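Local atomic coordinates of porin (Rhodobacter blasticus, PDB entry 3PRN), a protein that forms trimeric outer-membrane channels that let small hydrophilic solutes, up to about 0.6 kDa, diffuse passively across the membrane. Residues 7-12 / 100-105. The protein carries 1 engineered substitution. Numbering follows the deposited sequence.
Engineered in segment 100-105: Trp104 (natural residue Ala).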
# COMPACT_ATOMS: atom_id res chain seq x y z
N TYR A 7 -9.94 9.52 6.24
CA TYR A 7 -9.90 10.68 7.11
C TYR A 7 -8.49 10.87 7.67
O TYR A 7 -7.67 9.95 7.67
CB TYR A 7 -10.89 10.57 8.26
CG TYR A 7 -10.66 9.58 9.37
CD1 TYR A 7 -9.67 9.78 10.33
CD2 TYR A 7 -11.47 8.45 9.45
CE1 TYR A 7 -9.48 8.84 11.35
CE2 TYR A 7 -11.31 7.50 10.46
CZ TYR A 7 -10.32 7.71 11.40
OH TYR A 7 -10.15 6.80 12.42
N GLY A 8 -8.20 12.13 8.02
CA GLY A 8 -6.96 12.41 8.71
C GLY A 8 -7.42 13.08 10.06
O GLY A 8 -8.52 13.66 10.11
N ARG A 9 -6.60 12.90 11.08
CA ARG A 9 -6.87 13.60 12.35
C ARG A 9 -5.53 13.89 12.99
O ARG A 9 -4.59 13.07 12.90
CB ARG A 9 -7.82 12.86 13.27
CG ARG A 9 -7.19 11.68 14.02
CD ARG A 9 -8.27 10.88 14.77
NE ARG A 9 -7.63 9.85 15.55
CZ ARG A 9 -8.28 8.79 16.06
NH1 ARG A 9 -9.56 8.60 15.87
NH2 ARG A 9 -7.53 7.95 16.77
N PHE A 10 -5.48 15.02 13.72
CA PHE A 10 -4.24 15.28 14.49
C PHE A 10 -4.58 16.21 15.66
O PHE A 10 -5.58 16.95 15.55
CB PHE A 10 -3.15 15.87 13.56
CG PHE A 10 -3.47 17.19 12.93
CD1 PHE A 10 -3.32 18.36 13.64
CD2 PHE A 10 -3.93 17.29 11.62
CE1 PHE A 10 -3.63 19.60 13.09
CE2 PHE A 10 -4.19 18.53 11.07
CZ PHE A 10 -4.05 19.68 11.78
N GLY A 11 -3.80 16.22 16.73
CA GLY A 11 -4.12 17.09 17.85
C GLY A 11 -3.15 16.71 18.99
O GLY A 11 -2.11 16.08 18.76
N LEU A 12 -3.53 17.11 20.19
CA LEU A 12 -2.73 16.90 21.38
C LEU A 12 -3.43 15.85 22.26
O LEU A 12 -4.65 15.89 22.39
CB LEU A 12 -2.62 18.22 22.18
CG LEU A 12 -1.88 19.34 21.45
CD1 LEU A 12 -2.12 20.67 22.17
CD2 LEU A 12 -0.39 19.04 21.36
N MET A 100 -16.01 10.41 23.17
CA MET A 100 -15.81 11.82 23.00
C MET A 100 -14.33 12.17 22.72
O MET A 100 -13.48 11.28 22.81
CB MET A 100 -16.23 12.55 24.31
CG MET A 100 -15.66 11.82 25.54
SD MET A 100 -15.84 12.86 27.04
CE MET A 100 -17.59 12.77 27.28
N GLY A 101 -14.10 13.43 22.39
CA GLY A 101 -12.74 13.88 22.08
C GLY A 101 -12.41 13.53 20.60
O GLY A 101 -13.15 12.76 19.95
N TYR A 102 -11.29 14.05 20.11
CA TYR A 102 -10.97 13.80 18.70
C TYR A 102 -10.53 12.38 18.44
O TYR A 102 -10.48 11.97 17.26
CB TYR A 102 -9.94 14.82 18.21
CG TYR A 102 -8.48 14.53 18.37
CD1 TYR A 102 -7.84 14.70 19.57
CD2 TYR A 102 -7.71 14.06 17.27
CE1 TYR A 102 -6.48 14.49 19.71
CE2 TYR A 102 -6.35 13.79 17.41
CZ TYR A 102 -5.75 14.05 18.63
OH TYR A 102 -4.45 13.83 18.83
N GLU A 103 -10.32 11.56 19.47
CA GLU A 103 -9.98 10.16 19.20
C GLU A 103 -11.13 9.23 19.55
O GLU A 103 -10.87 8.02 19.58
CB GLU A 103 -8.72 9.75 19.97
CG GLU A 103 -7.55 10.65 19.55
CD GLU A 103 -6.38 10.45 20.52
OE1 GLU A 103 -6.54 10.76 21.74
OE2 GLU A 103 -5.35 10.00 20.04
N TRP A 104 -12.35 9.70 19.78
CA TRP A 104 -13.51 8.90 20.10
C TRP A 104 -13.18 7.85 21.16
O TRP A 104 -13.27 6.65 20.93
CB TRP A 104 -14.17 8.11 18.87
CG TRP A 104 -14.41 9.34 18.01
CD1 TRP A 104 -13.76 9.71 16.91
CD2 TRP A 104 -15.35 10.35 18.36
NE1 TRP A 104 -14.25 11.02 16.57
CE2 TRP A 104 -15.18 11.37 17.45
CE3 TRP A 104 -16.33 10.48 19.37
CZ2 TRP A 104 -15.90 12.58 17.51
CZ3 TRP A 104 -17.07 11.68 19.40
CH2 TRP A 104 -16.86 12.69 18.52
N SER A 105 -12.81 8.32 22.34
CA SER A 105 -12.49 7.40 23.44
C SER A 105 -13.42 7.65 24.65
O SER A 105 -14.03 8.72 24.83
CB SER A 105 -11.04 7.60 23.89
OG SER A 105 -10.89 8.89 24.44
O HOH W 1 -11.70 10.14 14.66
O HOH W 2 -9.34 6.15 17.96
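Tyr102 brings its ring up to the backbone of Phe10 and Gly11, while Arg9 runs past the ring edge. Ring atom CE2 of Tyr102 lies 3.5 Å from Phe10 C. Its CZ is 3.5 Å from Gly11 CA. With no CB, Gly11 lets the ring come this close. Leu12 O meets the ring edge, 3.5 Å from Tyr102 CE1.

Arg9 CG meets the ring edge across from this, near Tyr102 CD2, and Arg9 CD lies 3.5 Å from Tyr102 O. The chain is extended from CG to NE (chi3 -175°) and carries the guanidinium out to the turn. There Glu103 CA sits over one guanidinium face, near the rim. No direct hydrogen bond joins the segments; water does. One water accepts from Arg9 NH1 at 2.9 Å and donates weakly to Tyr102 O. A second accepts from Arg9 NH2 at 2.8 Å and donates to Glu103 O. Glu103 OE2 is 4.4 Å from Arg9 NH2 but well out of the guanidinium plane, so the attraction is of charge alone. An alanine at Arg9 would probably leave both waters without their guanidinium donor and open a gap beside the Tyr102 ring.

Glu103 CG packs over the centre of the Tyr102 ring. Residues 101-104 form a type I turn, closed by the hydrogen bond from Trp104 N to Gly101 O. The engineered Trp104 lays its indole over Gly101 O.

Tyr102 OH is hydrogen-bonded to Ser28 O and Glu103 OE2 to Ser28 OG; Ser28 is also a magnesium ligand. The turn belongs to the long loop between helix 88-91 and strand 131-138, which folds into the barrel, consistent with the loop lining the pore eyelet of porins. It rests on strand 2-15, flanked by strands 25-39 and 279-288.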